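Local coordinates for protein lantibiotic dehydratase (Microbispora corallina, PDB 5EHK) that probably dehydrates serine and threonine residues of the NAI-107 precursor peptide in a tRNA-dependent reaction, as a LanB-type lantibiotic dehydratase, at residues A[460-465]-A[485-490]; A[666-671]-A[686-691]; A[956-961]-A[1076-1081]. All coordinates share one frame; numbering follows the deposited sequence.

Contact 1: A[460-465]-A[485-490]; sequences AALARL and AELAYD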
loop_
_atom_site.group_PDB
_atom_site.type_symbol
_atom_site.label_atom_id
_atom_site.label_comp_id
_atom_site.label_asym_id
_atom_site.label_seq_id
_atom_site.Cartn_x
_atom_site.Cartn_y
_atom_site.Cartn_z
ATOM N N ALA A 460 14.728 -17.813 -4.745
ATOM C CA ALA A 460 15.636 -18.841 -4.256
ATOM C C ALA A 460 16.576 -19.199 -5.402
ATOM O O ALA A 460 17.769 -19.398 -5.204
ATOM C CB ALA A 460 14.881 -20.061 -3.773
ATOM N N ALA A 461 16.017 -19.265 -6.606
ATOM C CA ALA A 461 16.769 -19.564 -7.818
ATOM C C ALA A 461 17.937 -18.602 -8.087
ATOM O O ALA A 461 19.087 -19.016 -8.238
ATOM C CB ALA A 461 15.822 -19.565 -8.991
ATOM N N LEU A 462 17.636 -17.314 -8.143
ATOM C CA LEU A 462 18.676 -16.309 -8.303
ATOM C C LEU A 462 19.723 -16.381 -7.183
ATOM O O LEU A 462 20.920 -16.285 -7.443
ATOM C CB LEU A 462 18.062 -14.912 -8.341
ATOM C CG LEU A 462 18.116 -14.106 -9.635
ATOM C CD1 LEU A 462 17.964 -15.017 -10.841
ATOM C CD2 LEU A 462 17.028 -13.016 -9.611
ATOM N N ALA A 463 19.283 -16.564 -5.940
ATOM C CA ALA A 463 20.223 -16.558 -4.821
ATOM C C ALA A 463 21.267 -17.674 -4.943
ATOM O O ALA A 463 22.446 -17.442 -4.675
ATOM C CB ALA A 463 19.491 -16.615 -3.475
ATOM N N ARG A 464 20.833 -18.872 -5.334
ATOM C CA ARG A 464 21.755 -19.985 -5.549
ATOM C C ARG A 464 22.844 -19.641 -6.560
ATOM O O ARG A 464 24.029 -19.957 -6.365
ATOM C CB ARG A 464 21.011 -21.220 -6.031
ATOM C CG ARG A 464 20.399 -22.043 -4.939
ATOM C CD ARG A 464 20.014 -23.395 -5.499
ATOM N NE ARG A 464 19.108 -23.222 -6.628
ATOM C CZ ARG A 464 17.788 -23.095 -6.512
ATOM N NH1 ARG A 464 17.212 -23.162 -5.315
ATOM N NH2 ARG A 464 17.040 -22.922 -7.598
ATOM N N LEU A 465 22.431 -18.992 -7.643
ATOM C CA LEU A 465 23.355 -18.671 -8.707
ATOM C C LEU A 465 24.467 -17.832 -8.129
ATOM O O LEU A 465 25.638 -18.034 -8.448
ATOM C CB LEU A 465 22.655 -17.907 -9.835
ATOM C CG LEU A 465 21.551 -18.599 -10.652
ATOM C CD1 LEU A 465 21.019 -17.625 -11.702
ATOM C CD2 LEU A 465 22.004 -19.924 -11.297
ATOM N N ALA A 485 13.947 -21.842 -17.393
ATOM C CA ALA A 485 12.722 -22.510 -16.970
ATOM C C ALA A 485 12.399 -22.320 -15.476
ATOM O O ALA A 485 11.259 -22.546 -15.049
ATOM C CB ALA A 485 12.785 -23.986 -17.303
ATOM N N GLU A 486 13.398 -21.919 -14.691
ATOM C CA GLU A 486 13.216 -21.762 -13.256
ATOM C C GLU A 486 12.867 -20.343 -12.879
ATOM O O GLU A 486 12.257 -20.116 -11.839
ATOM C CB GLU A 486 14.482 -22.097 -12.467
ATOM C CG GLU A 486 14.567 -23.484 -11.918
ATOM C CD GLU A 486 15.770 -23.616 -11.020
ATOM O OE1 GLU A 486 16.851 -24.068 -11.477
ATOM O OE2 GLU A 486 15.619 -23.225 -9.833
ATOM N N LEU A 487 13.281 -19.385 -13.696
ATOM C CA LEU A 487 13.073 -17.989 -13.366
ATOM C C LEU A 487 11.794 -17.444 -13.950
ATOM O O LEU A 487 11.320 -16.404 -13.518
ATOM C CB LEU A 487 14.248 -17.171 -13.877
ATOM C CG LEU A 487 15.582 -17.695 -13.355
ATOM C CD1 LEU A 487 16.779 -17.032 -14.022
ATOM C CD2 LEU A 487 15.611 -17.447 -11.873
ATOM N N ALA A 488 11.236 -18.148 -14.927
ATOM C CA ALA A 488 10.090 -17.637 -15.675
ATOM C C ALA A 488 8.879 -17.564 -14.760
ATOM O O ALA A 488 8.518 -18.559 -14.142
ATOM C CB ALA A 488 9.806 -18.534 -16.896
ATOM N N TYR A 489 8.225 -16.407 -14.707
ATOM C CA TYR A 489 7.012 -16.271 -13.913
ATOM C C TYR A 489 5.915 -17.114 -14.531
ATOM O O TYR A 489 4.959 -17.490 -13.862
ATOM C CB TYR A 489 6.546 -14.815 -13.849
ATOM C CG TYR A 489 7.489 -13.866 -13.144
ATOM C CD1 TYR A 489 7.480 -13.748 -11.753
ATOM C CD2 TYR A 489 8.359 -13.053 -13.864
ATOM C CE1 TYR A 489 8.336 -12.865 -11.093
ATOM C CE2 TYR A 489 9.220 -12.159 -13.215
ATOM C CZ TYR A 489 9.203 -12.079 -11.828
ATOM O OH TYR A 489 10.040 -11.211 -11.177
ATOM N N ASP A 490 6.047 -17.383 -15.822
ATOM C CA ASP A 490 5.136 -18.282 -16.507
ATOM C C ASP A 490 5.634 -18.561 -17.909
ATOM O O ASP A 490 6.692 -18.055 -18.318
ATOM C CB ASP A 490 3.702 -17.727 -16.550
ATOM C CG ASP A 490 3.544 -16.542 -17.498
ATOM O OD1 ASP A 490 4.553 -15.937 -17.931
ATOM O OD2 ASP A 490 2.381 -16.215 -17.813
#
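Leu487 brings its CD2 methyl against two apolar groups of helix 460-471: the CB of Ala461, 3.6 Å from Leu487 CD2, and the CD1 branch of Leu462, 3.5 Å from the same methyl. The two leucine side chains cross at about a right angle, so branch tips meet rather than lying alongside one another. Nearer the surface, Arg464 NH2 forms a salt bridge with Glu486 OE2 at 2.7 Å. The carboxylate oxygen comes in at the guanidinium edge and the two planes lie 24° apart, nearly coplanar. A bend at chi3 (-57°) turns the arginine tip while the glutamate chain runs extended beyond CG, and one guanidinium face has Ala460 O offset toward its rim. Glu486 OE2 also sits 3.8 Å from Ala461 CB, which places the ion pair directly beside the apolar contact. In the second shell, Arg457 NH2 is hydrogen-bonded to Leu487 O and Ser459 OG to Leu462 N. Gln696 of the second subunit packs on Arg464, so this helix also faces the dimer partner. The pattern is that of a small contact, apolar at its centre and bordered by a salt bridge, between helix 460-471 and the C-terminal part of the short, weakly bonded helix 481-487, which follows it after strand 476-479.

Contact 2: A[666-671]-A[686-691]; sequences WDWGAL and LLAAPL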
loop_
_atom_site.group_PDB
_atom_site.type_symbol
_atom_site.label_atom_id
_atom_site.label_comp_id
_atom_site.label_asym_id
_atom_site.label_seq_id
_atom_site.Cartn_x
_atom_site.Cartn_y
_atom_site.Cartn_z
ATOM N N TRP A 666 17.718 -7.322 -17.258
ATOM C CA TRP A 666 17.909 -8.348 -16.246
ATOM C C TRP A 666 17.615 -7.768 -14.852
ATOM O O TRP A 666 18.152 -6.720 -14.464
ATOM C CB TRP A 666 19.344 -8.908 -16.323
ATOM C CG TRP A 666 19.656 -9.871 -15.226
ATOM C CD1 TRP A 666 20.260 -9.591 -14.033
ATOM C CD2 TRP A 666 19.354 -11.266 -15.212
ATOM N NE1 TRP A 666 20.363 -10.735 -13.278
ATOM C CE2 TRP A 666 19.807 -11.777 -13.979
ATOM C CE3 TRP A 666 18.744 -12.137 -16.123
ATOM C CZ2 TRP A 666 19.658 -13.127 -13.629
ATOM C CZ3 TRP A 666 18.602 -13.484 -15.780
ATOM C CH2 TRP A 666 19.051 -13.960 -14.541
ATOM N N ASP A 667 16.759 -8.466 -14.107
ATOM C CA ASP A 667 16.344 -7.986 -12.789
ATOM C C ASP A 667 16.928 -8.828 -11.624
ATOM O O ASP A 667 16.591 -10.009 -11.439
ATOM C CB ASP A 667 14.810 -7.900 -12.733
ATOM C CG ASP A 667 14.301 -7.307 -11.433
ATOM O OD1 ASP A 667 14.994 -6.452 -10.853
ATOM O OD2 ASP A 667 13.182 -7.659 -11.017
ATOM N N TRP A 668 17.814 -8.193 -10.856
ATOM C CA TRP A 668 18.506 -8.849 -9.751
ATOM C C TRP A 668 17.646 -8.844 -8.497
ATOM O O TRP A 668 17.892 -9.614 -7.565
ATOM C CB TRP A 668 19.851 -8.189 -9.459
ATOM C CG TRP A 668 21.049 -8.789 -10.190
ATOM C CD1 TRP A 668 21.924 -8.131 -11.013
ATOM C CD2 TRP A 668 21.500 -10.154 -10.138
ATOM N NE1 TRP A 668 22.888 -8.998 -11.467
ATOM C CE2 TRP A 668 22.649 -10.246 -10.953
ATOM C CE3 TRP A 668 21.045 -11.300 -9.486
ATOM C CZ2 TRP A 668 23.350 -11.443 -11.129
ATOM C CZ3 TRP A 668 21.738 -12.487 -9.667
ATOM C CH2 TRP A 668 22.882 -12.548 -10.480
ATOM N N GLY A 669 16.650 -7.960 -8.471
ATOM C CA GLY A 669 15.725 -7.907 -7.355
ATOM C C GLY A 669 16.411 -7.512 -6.064
ATOM O O GLY A 669 17.279 -6.641 -6.059
ATOM N N ALA A 670 16.003 -8.150 -4.970
ATOM C CA ALA A 670 16.565 -7.878 -3.647
ATOM C C ALA A 670 18.076 -8.088 -3.639
ATOM O O ALA A 670 18.810 -7.406 -2.893
ATOM C CB ALA A 670 15.925 -8.774 -2.613
ATOM N N LEU A 671 18.534 -9.003 -4.502
ATOM C CA LEU A 671 19.933 -9.394 -4.549
ATOM C C LEU A 671 20.828 -8.256 -4.964
ATOM O O LEU A 671 22.036 -8.364 -4.904
ATOM C CB LEU A 671 20.148 -10.601 -5.453
ATOM C CG LEU A 671 19.840 -11.924 -4.759
ATOM C CD1 LEU A 671 19.717 -13.073 -5.737
ATOM C CD2 LEU A 671 20.922 -12.211 -3.710
ATOM N N LEU A 686 26.080 -11.618 -22.543
ATOM C CA LEU A 686 26.000 -11.114 -21.173
ATOM C C LEU A 686 24.725 -10.271 -20.964
ATOM O O LEU A 686 24.679 -9.083 -21.303
ATOM C CB LEU A 686 27.237 -10.269 -20.855
ATOM C CG LEU A 686 28.154 -10.780 -19.744
ATOM C CD1 LEU A 686 28.747 -12.118 -20.136
ATOM C CD2 LEU A 686 29.249 -9.742 -19.454
ATOM N N LEU A 687 23.682 -10.906 -20.435
ATOM C CA LEU A 687 22.424 -10.224 -20.130
ATOM C C LEU A 687 22.631 -9.107 -19.092
ATOM O O LEU A 687 21.945 -8.093 -19.116
ATOM C CB LEU A 687 21.395 -11.228 -19.594
ATOM C CG LEU A 687 21.051 -12.376 -20.533
ATOM C CD1 LEU A 687 20.086 -13.365 -19.887
ATOM C CD2 LEU A 687 20.464 -11.817 -21.824
ATOM N N ALA A 688 23.598 -9.301 -18.199
ATOM C CA ALA A 688 23.951 -8.307 -17.202
ATOM C C ALA A 688 25.441 -8.421 -16.968
ATOM O O ALA A 688 25.969 -9.525 -16.902
ATOM C CB ALA A 688 23.191 -8.547 -15.906
ATOM N N ALA A 689 26.111 -7.277 -16.869
ATOM C CA ALA A 689 27.545 -7.212 -16.608
ATOM C C ALA A 689 27.862 -7.543 -15.138
ATOM O O ALA A 689 26.977 -7.516 -14.283
ATOM C CB ALA A 689 28.075 -5.827 -16.975
ATOM N N PRO A 690 29.124 -7.898 -14.840
ATOM C CA PRO A 690 29.456 -8.106 -13.428
ATOM C C PRO A 690 29.467 -6.781 -12.681
ATOM O O PRO A 690 29.648 -5.727 -13.290
ATOM C CB PRO A 690 30.858 -8.739 -13.475
ATOM C CG PRO A 690 30.972 -9.297 -14.843
ATOM C CD PRO A 690 30.227 -8.323 -15.716
ATOM N N LEU A 691 29.284 -6.861 -11.367
ATOM C CA LEU A 691 28.838 -5.730 -10.565
ATOM C C LEU A 691 29.449 -5.588 -9.163
ATOM O O LEU A 691 29.302 -6.476 -8.328
ATOM C CB LEU A 691 27.352 -5.909 -10.398
ATOM C CG LEU A 691 26.574 -4.748 -10.936
ATOM C CD1 LEU A 691 25.107 -5.173 -10.955
ATOM C CD2 LEU A 691 26.859 -3.588 -9.993
#
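Asp667 OD1 accepts one hydrogen bond within these two segments, from Gly669 N at 3.3 Å, with an N-H...O angle of 145°. The bond is long and bent, and the amide comes from well above the carboxylate plane; it closes an Asx turn that spans Trp668. Arg457 also packs on Asp667. Gly669, with its positive phi of 64°, carries the chain round after this turn. Trp666 has CG anti to the backbone N (chi1 174°), which sends its indole toward 686-691; its CD1 rests 3.6 Å from the Ala688 CB methyl. Farther along the same ring system, Trp666 CE3 approaches Leu687 CD1 at 4.2 Å, the two side chains crossing at about a right angle. The pyrrole edge of Trp666 is directed at the face of its neighbour, with Trp666 NE1 3.3 Å above the Trp668 ring plane, over its centre. Trp668 CD1 in turn lies 4.3 Å from Leu691 CD1. Val680 of strand 676-682 touches Trp666 and Leu677 touches Trp668, while Leu462 of helix 460-471 packs on both indoles. The result is a loop with an Asx turn and two tryptophans, packed on the broken strand 685-693 of the N-terminal family region, where the chain turns a corner at Leu687.

Contact 3: A[956-961]-A[1076-1081]; sequences ISAAAL and SLLHMT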
loop_
_atom_site.group_PDB
_atom_site.type_symbol
_atom_site.label_atom_id
_atom_site.label_comp_id
_atom_site.label_asym_id
_atom_site.label_seq_id
_atom_site.Cartn_x
_atom_site.Cartn_y
_atom_site.Cartn_z
ATOM N N ILE A 956 -32.575 -20.107 -2.878
ATOM C CA ILE A 956 -33.984 -20.146 -3.186
ATOM C C ILE A 956 -34.387 -18.889 -3.932
ATOM O O ILE A 956 -35.077 -18.963 -4.939
ATOM C CB ILE A 956 -34.817 -20.291 -1.910
ATOM C CG1 ILE A 956 -34.502 -21.615 -1.223
ATOM C CG2 ILE A 956 -36.301 -20.184 -2.203
ATOM C CD1 ILE A 956 -35.147 -21.735 0.143
ATOM N N SER A 957 -33.910 -17.739 -3.471
ATOM C CA SER A 957 -34.265 -16.469 -4.100
ATOM C C SER A 957 -33.676 -16.346 -5.513
ATOM O O SER A 957 -34.358 -15.888 -6.424
ATOM C CB SER A 957 -33.857 -15.286 -3.221
ATOM O OG SER A 957 -34.522 -14.099 -3.605
ATOM N N ALA A 958 -32.442 -16.790 -5.718
ATOM C CA ALA A 958 -31.877 -16.766 -7.068
ATOM C C ALA A 958 -32.695 -17.602 -8.039
ATOM O O ALA A 958 -33.086 -17.124 -9.114
ATOM C CB ALA A 958 -30.477 -17.235 -7.066
ATOM N N ALA A 959 -32.965 -18.847 -7.653
ATOM C CA ALA A 959 -33.639 -19.785 -8.541
ATOM C C ALA A 959 -35.052 -19.329 -8.844
ATOM O O ALA A 959 -35.544 -19.481 -9.973
ATOM C CB ALA A 959 -33.656 -21.157 -7.931
ATOM N N ALA A 960 -35.685 -18.739 -7.837
ATOM C CA ALA A 960 -37.036 -18.219 -7.991
ATOM C C ALA A 960 -37.081 -17.037 -8.968
ATOM O O ALA A 960 -38.055 -16.892 -9.722
ATOM C CB ALA A 960 -37.603 -17.819 -6.650
ATOM N N LEU A 961 -36.044 -16.195 -8.955
ATOM C CA LEU A 961 -35.975 -15.096 -9.910
ATOM C C LEU A 961 -35.763 -15.608 -11.330
ATOM O O LEU A 961 -36.443 -15.177 -12.253
ATOM C CB LEU A 961 -34.893 -14.080 -9.525
ATOM C CG LEU A 961 -34.900 -12.711 -10.224
ATOM C CD1 LEU A 961 -34.376 -11.643 -9.277
ATOM C CD2 LEU A 961 -34.070 -12.711 -11.503
ATOM N N SER A 1076 -27.386 -9.323 -13.895
ATOM C CA SER A 1076 -27.398 -8.170 -13.006
ATOM C C SER A 1076 -28.481 -8.392 -11.969
ATOM O O SER A 1076 -28.246 -8.199 -10.772
ATOM C CB SER A 1076 -27.706 -6.866 -13.760
ATOM O OG SER A 1076 -26.574 -6.342 -14.421
ATOM N N LEU A 1077 -29.650 -8.838 -12.424
ATOM C CA LEU A 1077 -30.761 -9.086 -11.516
ATOM C C LEU A 1077 -30.409 -10.173 -10.498
ATOM O O LEU A 1077 -30.755 -10.049 -9.328
ATOM C CB LEU A 1077 -32.046 -9.404 -12.277
ATOM C CG LEU A 1077 -32.828 -8.244 -12.908
ATOM C CD1 LEU A 1077 -34.001 -8.751 -13.706
ATOM C CD2 LEU A 1077 -33.327 -7.289 -11.836
ATOM N N LEU A 1078 -29.714 -11.227 -10.927
ATOM C CA LEU A 1078 -29.246 -12.234 -9.973
ATOM C C LEU A 1078 -28.270 -11.650 -8.948
ATOM O O LEU A 1078 -28.392 -11.930 -7.732
ATOM C CB LEU A 1078 -28.641 -13.490 -10.631
ATOM C CG LEU A 1078 -29.475 -14.598 -11.303
ATOM C CD1 LEU A 1078 -30.899 -14.788 -10.729
ATOM C CD2 LEU A 1078 -29.492 -14.434 -12.790
ATOM N N HIS A 1079 -27.295 -10.876 -9.448
ATOM C CA HIS A 1079 -26.297 -10.210 -8.596
ATOM C C HIS A 1079 -26.943 -9.294 -7.518
ATOM O O HIS A 1079 -26.618 -9.392 -6.337
ATOM C CB HIS A 1079 -25.274 -9.423 -9.441
ATOM C CG HIS A 1079 -24.369 -8.541 -8.632
ATOM N ND1 HIS A 1079 -23.619 -9.011 -7.572
ATOM C CD2 HIS A 1079 -24.115 -7.215 -8.709
ATOM C CE1 HIS A 1079 -22.937 -8.015 -7.039
ATOM N NE2 HIS A 1079 -23.221 -6.912 -7.709
ATOM N N MET A 1080 -27.875 -8.432 -7.912
ATOM C CA MET A 1080 -28.525 -7.548 -6.941
ATOM C C MET A 1080 -29.353 -8.276 -5.878
ATOM O O MET A 1080 -29.486 -7.779 -4.756
ATOM C CB MET A 1080 -29.351 -6.452 -7.639
ATOM C CG MET A 1080 -28.525 -5.383 -8.374
ATOM S SD MET A 1080 -27.475 -4.303 -7.349
ATOM C CE MET A 1080 -26.032 -5.284 -7.028
ATOM N N THR A 1081 -29.903 -9.441 -6.216
ATOM C CA THR A 1081 -30.641 -10.204 -5.225
ATOM C C THR A 1081 -29.649 -10.697 -4.187
ATOM O O THR A 1081 -29.931 -10.675 -2.992
ATOM C CB THR A 1081 -31.491 -11.343 -5.837
ATOM O OG1 THR A 1081 -32.788 -10.826 -6.154
ATOM C CG2 THR A 1081 -31.714 -12.450 -4.850
#
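Leu1077, on the side of helix 1068-1085 facing helix 950-965, offers its CB, which the Leu961 CD2 methyl approaches to 4.0 Å. Those two leucines cross at about a right angle, so the branch of Leu961 is set against the root of the Leu1077 side chain. Leu1078 has CG anti to the carbonyl carbon (chi1 -75°), and although its CB does not point straight at helix 950-965, its CD1 bends in. There Leu1078 CD1 lies 3.6 Å from the backbone oxygen Ala958 O and 3.9 Å from Leu961 CD2, the two leucines meeting obliquely. One turn after Leu1077, Thr1081 splits its two branches between two neighbours. Its CG2, anti to the backbone N, touches Ser957, with Thr1081 CG2 3.5 Å from Ser957 OG. Its hydroxyl has the Leu961 CD1 methyl beside it, 3.6 Å from Thr1081 OG1, as the two side chains slide past each other in opposite directions. The polar need of that buried oxygen is met by a hydrogen bond to Asp930 OD1 on helix 920-942.

Leu961, with CG anti to its backbone N (chi1 -166°), is thus the main insertion from helix 950-965: CD2 lies against Leu1077 and Leu1078, CD1 against Thr1081. Small Ala958 lets the backbones close in, its CA being 6.0 Å from Leu1078 CA. Helix 1044-1059 covers the neighbouring flank through Val1050 on Leu961 and Phe1053 on Leu1077. With short-segment axes 9.7 Å apart and N-to-C directions at 154°, this is a near-antiparallel helix pair in the interior of the helical C-terminal region, probably the elimination domain by analogy with other LanB dehydratases.

Along the chain the three contacts come in series, each closing before the next opens. Contacts 1 and 2 have centres 13 Å apart in the N-terminal part of the protein and touch directly: Leu462 of helix 460-471 meets Trp666, Asp667 and Leu671, so the helix, the loop 666-671 and strand 685-693 pack against one another in succession. Both also touch the second subunit, which places this region at the dimer interface. Contact 3 belongs to the C-terminal part, its centre 47 Å from that of contact 1 and 54 Å from that of contact 2, with nearest atoms about 29 and 36 Å away. This separation is consistent with distinct N- and C-terminal domains, probably serving glutamylation and elimination respectively.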